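Local coordinates for putative hexose oxidase (Nonomuraea sp. ATCC 39727, PDB 5AWV), which binds teicoplanin, carries covalently attached FAD and probably oxidises a sugar hydroxyl of such glycopeptide antibiotics, at residues 209-214 against 496-501; 384-389 against 445-450. One frame throughout, in Å; residues are numbered along the deposited sequence.

Contact 1: 209-214 against 496-501; sequences LWWAHT and KGNHPR
Arg501 lays its side chain along one face of the Trp211 indole. The guanidinium is stacked on the ring, with the two planes 14° apart. Its CZ sits over the five-membered ring, 3.8 Å from that centroid, which makes the pair a cation-pi contact. Arg501 NH1 comes down to 3.5 Å from Trp211 CG. Nearer the backbone, Arg501 CD lies over the six-membered ring in a CH-pi contact, 3.6 Å from its centroid. The arginine can span both rings because its chain is extended from CG to NE. Asn498 comes to the benzo edge of the same indole. Its CG is 3.8 Å from Trp211 CZ2, and the amide plane stands nearly upright to the ring, at 88°.

The indole N-H and the Asn498 amide nitrogen turn to the loop 412-416. Trp211 NE1 is bonded to the carbonyl of Ala413, and Asn498 ND2 to those of Pro412 and Ala416. Over the face opposite Arg501 lies Thr214 OG1, which bonds to Trp211 O at 2.6 Å. Thr214 N bonds to the same oxygen. Thr214 OG1 is also hydrogen-bonded with Ala416 N. Leu502 of helix 499-509 also packs on Trp211.

The contact joins the FAD-binding part of the chain to the C-terminal berberine-like region. The flat stack probably gains from both dispersion and cation-pi attraction, while Trp211 NE1 keeps its bond to Ala413 O.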
loop_
_atom_site.group_PDB
_atom_site.type_symbol
_atom_site.label_atom_id
_atom_site.label_comp_id
_atom_site.label_asym_id
_atom_site.label_seq_id
_atom_site.Cartn_x
_atom_site.Cartn_y
_atom_site.Cartn_z
ATOM N N LEU A 209 16.740 -10.647 5.913
ATOM C CA LEU A 209 16.268 -9.703 4.926
ATOM C C LEU A 209 14.815 -9.955 4.450
ATOM O O LEU A 209 14.084 -8.965 4.249
ATOM C CB LEU A 209 17.209 -9.597 3.702
ATOM C CG LEU A 209 16.956 -8.450 2.732
ATOM C CD1 LEU A 209 17.221 -7.135 3.434
ATOM C CD2 LEU A 209 17.853 -8.571 1.531
ATOM N N TRP A 210 14.477 -11.192 4.166
ATOM C CA TRP A 210 13.140 -11.637 3.748
ATOM C C TRP A 210 12.217 -11.203 4.937
ATOM O O TRP A 210 11.199 -10.564 4.766
ATOM C CB TRP A 210 13.044 -13.145 3.591
ATOM C CG TRP A 210 11.644 -13.598 3.718
ATOM C CD1 TRP A 210 10.684 -13.463 2.768
ATOM C CD2 TRP A 210 10.990 -14.129 4.900
ATOM N NE1 TRP A 210 9.473 -13.891 3.286
ATOM C CE2 TRP A 210 9.632 -14.269 4.593
ATOM C CE3 TRP A 210 11.429 -14.475 6.180
ATOM C CZ2 TRP A 210 8.703 -14.807 5.486
ATOM C CZ3 TRP A 210 10.525 -14.965 7.076
ATOM C CH2 TRP A 210 9.143 -15.118 6.738
ATOM N N TRP A 211 12.566 -11.644 6.146
ATOM C CA TRP A 211 11.748 -11.328 7.319
ATOM C C TRP A 211 11.488 -9.774 7.489
ATOM O O TRP A 211 10.341 -9.368 7.739
ATOM C CB TRP A 211 12.348 -11.941 8.622
ATOM C CG TRP A 211 11.570 -11.613 9.877
ATOM C CD1 TRP A 211 10.529 -12.290 10.383
ATOM C CD2 TRP A 211 11.721 -10.455 10.667
ATOM N NE1 TRP A 211 10.091 -11.688 11.564
ATOM C CE2 TRP A 211 10.759 -10.520 11.704
ATOM C CE3 TRP A 211 12.602 -9.390 10.626
ATOM C CZ2 TRP A 211 10.683 -9.560 12.726
ATOM C CZ3 TRP A 211 12.510 -8.390 11.630
ATOM C CH2 TRP A 211 11.580 -8.524 12.684
ATOM N N ALA A 212 12.466 -8.935 7.256
ATOM C CA ALA A 212 12.289 -7.559 7.452
ATOM C C ALA A 212 11.260 -6.953 6.466
ATOM O O ALA A 212 10.724 -5.852 6.719
ATOM C CB ALA A 212 13.559 -6.827 7.342
ATOM N N HIS A 213 11.103 -7.592 5.311
ATOM C CA HIS A 213 10.155 -7.144 4.315
ATOM C C HIS A 213 8.763 -7.672 4.514
ATOM O O HIS A 213 7.892 -7.382 3.665
ATOM C CB HIS A 213 10.672 -7.481 2.920
ATOM C CG HIS A 213 11.800 -6.619 2.493
ATOM N ND1 HIS A 213 13.129 -6.917 2.746
ATOM C CD2 HIS A 213 11.792 -5.411 1.907
ATOM C CE1 HIS A 213 13.873 -5.912 2.331
ATOM N NE2 HIS A 213 13.076 -4.992 1.807
ATOM N N THR A 214 8.499 -8.416 5.578
ATOM C CA THR A 214 7.161 -8.860 5.985
ATOM C C THR A 214 6.518 -7.827 6.975
ATOM O O THR A 214 5.897 -8.183 7.909
ATOM C CB THR A 214 7.127 -10.268 6.627
ATOM O OG1 THR A 214 7.871 -10.285 7.857
ATOM C CG2 THR A 214 7.718 -11.234 5.709
ATOM N N LYS A 496 6.778 -2.771 17.998
ATOM C CA LYS A 496 6.802 -3.404 19.288
ATOM C C LYS A 496 8.089 -4.190 19.481
ATOM O O LYS A 496 9.180 -3.641 19.188
ATOM C CB LYS A 496 5.492 -4.197 19.523
ATOM C CG LYS A 496 4.178 -3.404 19.434
ATOM C CD LYS A 496 2.955 -4.268 19.702
ATOM C CE LYS A 496 2.962 -4.856 21.121
ATOM N NZ LYS A 496 1.893 -5.811 21.298
ATOM N N GLY A 497 7.957 -5.450 19.837
ATOM C CA GLY A 497 9.063 -6.367 20.149
ATOM C C GLY A 497 9.840 -6.789 18.899
ATOM O O GLY A 497 10.896 -7.348 19.050
ATOM N N ASN A 498 9.409 -6.409 17.662
ATOM C CA ASN A 498 10.178 -6.646 16.454
ATOM C C ASN A 498 11.233 -5.568 16.162
ATOM O O ASN A 498 12.041 -5.735 15.242
ATOM C CB ASN A 498 9.231 -6.855 15.229
ATOM C CG ASN A 498 8.372 -8.109 15.356
ATOM O OD1 ASN A 498 8.772 -9.065 16.020
ATOM N ND2 ASN A 498 7.167 -8.129 14.704
ATOM N N HIS A 499 11.230 -4.430 16.890
ATOM C CA HIS A 499 12.088 -3.400 16.550
ATOM C C HIS A 499 13.618 -3.840 16.656
ATOM O O HIS A 499 14.440 -3.481 15.792
ATOM C CB HIS A 499 11.846 -2.175 17.379
ATOM C CG HIS A 499 12.724 -1.069 16.991
ATOM N ND1 HIS A 499 13.639 -0.484 17.854
ATOM C CD2 HIS A 499 12.834 -0.421 15.830
ATOM C CE1 HIS A 499 14.290 0.458 17.202
ATOM N NE2 HIS A 499 13.788 0.536 15.986
ATOM N N PRO A 500 13.956 -4.601 17.710
ATOM C CA PRO A 500 15.373 -4.977 17.862
ATOM C C PRO A 500 15.870 -5.781 16.679
ATOM O O PRO A 500 16.930 -5.491 16.165
ATOM C CB PRO A 500 15.419 -5.757 19.213
ATOM C CG PRO A 500 14.247 -5.187 19.978
ATOM C CD PRO A 500 13.179 -4.861 18.925
ATOM N N ARG A 501 15.131 -6.784 16.248
ATOM C CA ARG A 501 15.516 -7.521 15.058
ATOM C C ARG A 501 15.538 -6.677 13.792
ATOM O O ARG A 501 16.493 -6.768 13.003
ATOM C CB ARG A 501 14.635 -8.716 14.870
ATOM C CG ARG A 501 15.147 -9.583 13.712
ATOM C CD ARG A 501 14.349 -10.838 13.663
ATOM N NE ARG A 501 14.861 -11.671 12.598
ATOM C CZ ARG A 501 14.240 -12.715 12.128
ATOM N NH1 ARG A 501 13.068 -13.108 12.615
ATOM N NH2 ARG A 501 14.827 -13.388 11.177
#

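Contact 2: 384-389 against 445-450; sequences YENMTH and VRKLYA
Asn386 reaches from helix 377-387 to the backbone and side chains of helix 438-452. Its CB meets the leucine first, lying 3.8 Å from Leu448 CD1 and also near Leu448 CB. The next atom, CG, rests 3.7 Å from Leu448 CA, so the amide sits close against the facing helix. With chi1 at -67°, CG stands anti to the carbonyl carbon, and the amide extends toward Lys447. OD1 then accepts a hydrogen bond from Lys447 NZ at 3.0 Å. The ammonium nitrogen approaches off the amide plane, tilted by 31°, and the C=O...N angle is 125°. The lysine chain runs past the same oxygen, with Lys447 CG 3.6 Å from Asn386 OD1.

Both helices belong to the part of the fold built on the seven-stranded antiparallel sheet. Helix 377-387 follows the edge strand 363-371, and helix 438-452 follows strand 424-432. Leu448 also touches Tyr428 on the latter strand.

At the other branch of the amide, ND2 bonds to Ala382 O one turn back in its own helix and to Asp451 OD2. Lys447 NZ forms a salt bridge with the same Asp451, so one carboxylate oxygen, Asp451 OD2, meets both the amide nitrogen and the ammonium. Glu385 OE1 lies 4.1 Å from Lys447 NZ, beyond a salt bridge, though its charge would probably still favour the ammonium there.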
loop_
_atom_site.group_PDB
_atom_site.type_symbol
_atom_site.label_atom_id
_atom_site.label_comp_id
_atom_site.label_asym_id
_atom_site.label_seq_id
_atom_site.Cartn_x
_atom_site.Cartn_y
_atom_site.Cartn_z
ATOM N N TYR A 384 -16.973 11.523 19.965
ATOM C CA TYR A 384 -18.236 12.310 19.776
ATOM C C TYR A 384 -17.947 13.770 19.871
ATOM O O TYR A 384 -18.407 14.504 19.026
ATOM C CB TYR A 384 -19.286 11.926 20.784
ATOM C CG TYR A 384 -20.605 12.568 20.486
ATOM C CD1 TYR A 384 -21.331 12.152 19.415
ATOM C CD2 TYR A 384 -21.130 13.606 21.286
ATOM C CE1 TYR A 384 -22.539 12.686 19.084
ATOM C CE2 TYR A 384 -22.363 14.167 20.963
ATOM C CZ TYR A 384 -23.037 13.708 19.860
ATOM O OH TYR A 384 -24.221 14.192 19.442
ATOM N N GLU A 385 -17.223 14.179 20.901
ATOM C CA GLU A 385 -16.933 15.563 21.147
ATOM C C GLU A 385 -16.215 16.221 19.986
ATOM O O GLU A 385 -16.628 17.274 19.521
ATOM C CB GLU A 385 -16.159 15.741 22.469
ATOM C CG GLU A 385 -15.343 17.041 22.697
ATOM C CD GLU A 385 -16.070 18.337 22.398
ATOM O OE1 GLU A 385 -15.397 19.383 22.100
ATOM O OE2 GLU A 385 -17.340 18.318 22.470
ATOM N N ASN A 386 -15.112 15.615 19.485
ATOM C CA ASN A 386 -14.428 16.215 18.372
ATOM C C ASN A 386 -15.198 16.139 17.057
ATOM O O ASN A 386 -15.176 17.074 16.191
ATOM C CB ASN A 386 -12.971 15.608 18.344
ATOM C CG ASN A 386 -12.152 16.025 19.505
ATOM O OD1 ASN A 386 -11.565 17.087 19.481
ATOM N ND2 ASN A 386 -12.088 15.246 20.537
ATOM N N MET A 387 -15.954 15.058 16.840
ATOM C CA MET A 387 -16.703 14.941 15.598
ATOM C C MET A 387 -17.913 15.924 15.503
ATOM O O MET A 387 -18.436 16.126 14.419
ATOM C CB MET A 387 -17.239 13.499 15.407
ATOM C CG MET A 387 -16.206 12.451 14.952
ATOM S SD MET A 387 -15.251 12.921 13.512
ATOM C CE MET A 387 -16.560 13.106 12.314
ATOM N N THR A 388 -18.401 16.392 16.647
ATOM C CA THR A 388 -19.490 17.352 16.683
ATOM C C THR A 388 -19.022 18.785 16.769
ATOM O O THR A 388 -19.868 19.670 16.774
ATOM C CB THR A 388 -20.486 17.022 17.829
ATOM O OG1 THR A 388 -19.828 16.869 19.079
ATOM C CG2 THR A 388 -21.174 15.805 17.515
ATOM N N HIS A 389 -17.706 19.018 16.797
ATOM C CA HIS A 389 -17.067 20.336 16.859
ATOM C C HIS A 389 -15.976 20.481 15.816
ATOM O O HIS A 389 -14.776 20.484 16.079
ATOM C CB HIS A 389 -16.656 20.609 18.283
ATOM C CG HIS A 389 -17.884 20.678 19.157
ATOM N ND1 HIS A 389 -18.254 19.665 20.024
ATOM C CD2 HIS A 389 -18.921 21.567 19.146
ATOM C CE1 HIS A 389 -19.428 19.969 20.571
ATOM N NE2 HIS A 389 -19.845 21.126 20.066
ATOM N N VAL A 445 -7.456 17.304 13.806
ATOM C CA VAL A 445 -7.202 15.835 13.852
ATOM C C VAL A 445 -6.257 15.470 14.998
ATOM O O VAL A 445 -6.444 14.426 15.671
ATOM C CB VAL A 445 -6.727 15.359 12.450
ATOM C CG1 VAL A 445 -5.248 15.664 12.215
ATOM C CG2 VAL A 445 -7.012 13.903 12.266
ATOM N N ARG A 446 -5.269 16.348 15.279
ATOM C CA ARG A 446 -4.365 16.148 16.357
ATOM C C ARG A 446 -5.058 16.249 17.704
ATOM O O ARG A 446 -4.745 15.486 18.615
ATOM C CB ARG A 446 -3.132 17.062 16.319
ATOM C CG ARG A 446 -2.236 16.773 15.150
ATOM C CD ARG A 446 -1.270 17.903 14.884
ATOM N NE ARG A 446 -0.233 17.437 13.966
ATOM C CZ ARG A 446 0.557 18.224 13.252
ATOM N NH1 ARG A 446 0.478 19.549 13.345
ATOM N NH2 ARG A 446 1.458 17.674 12.459
ATOM N N LYS A 447 -6.056 17.122 17.814
ATOM C CA LYS A 447 -6.795 17.203 19.094
ATOM C C LYS A 447 -7.624 15.914 19.241
ATOM O O LYS A 447 -7.659 15.369 20.301
ATOM C CB LYS A 447 -7.688 18.487 19.186
ATOM C CG LYS A 447 -8.430 18.634 20.488
ATOM C CD LYS A 447 -9.379 19.853 20.484
ATOM C CE LYS A 447 -10.109 19.894 21.841
ATOM N NZ LYS A 447 -11.293 18.970 21.802
ATOM N N LEU A 448 -8.332 15.514 18.192
ATOM C CA LEU A 448 -9.117 14.274 18.174
ATOM C C LEU A 448 -8.281 13.075 18.670
ATOM O O LEU A 448 -8.668 12.339 19.612
ATOM C CB LEU A 448 -9.646 14.039 16.786
ATOM C CG LEU A 448 -10.168 12.628 16.442
ATOM C CD1 LEU A 448 -11.348 12.284 17.304
ATOM C CD2 LEU A 448 -10.573 12.610 14.977
ATOM N N TYR A 449 -7.050 12.984 18.124
ATOM C CA TYR A 449 -6.184 11.854 18.422
ATOM C C TYR A 449 -5.693 11.912 19.812
ATOM O O TYR A 449 -5.829 10.954 20.526
ATOM C CB TYR A 449 -5.030 11.821 17.406
ATOM C CG TYR A 449 -4.220 10.557 17.348
ATOM C CD1 TYR A 449 -4.619 9.524 16.510
ATOM C CD2 TYR A 449 -2.939 10.530 17.888
ATOM C CE1 TYR A 449 -3.798 8.424 16.267
ATOM C CE2 TYR A 449 -2.106 9.437 17.679
ATOM C CZ TYR A 449 -2.561 8.368 16.886
ATOM O OH TYR A 449 -1.742 7.281 16.682
ATOM N N ALA A 450 -5.165 13.080 20.227
ATOM C CA ALA A 450 -4.658 13.287 21.576
ATOM C C ALA A 450 -5.766 13.108 22.636
ATOM O O ALA A 450 -5.521 12.514 23.686
ATOM C CB ALA A 450 -4.023 14.668 21.708
#

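From the N terminus, the chain passes through most strands of the FAD-binding part and reaches helix 207-212, where contact 1 opens. It returns to the five-stranded sheet as strand 223-229 and then builds the seven-stranded antiparallel sheet. Within that region segment 384-389 opens contact 2, which closes at segment 445-450 after residues 390-444, including strands 395-402 and 424-432. The chain goes on to segment 496-501, where contact 1 closes a loop of residues 215-495. Contact 2 is therefore nested inside contact 1. Their centres lie about 33 Å apart, and they do not touch. Contact 1 joins the C-terminal helix to the FAD-binding part; contact 2 pairs two helices of the large-sheet region.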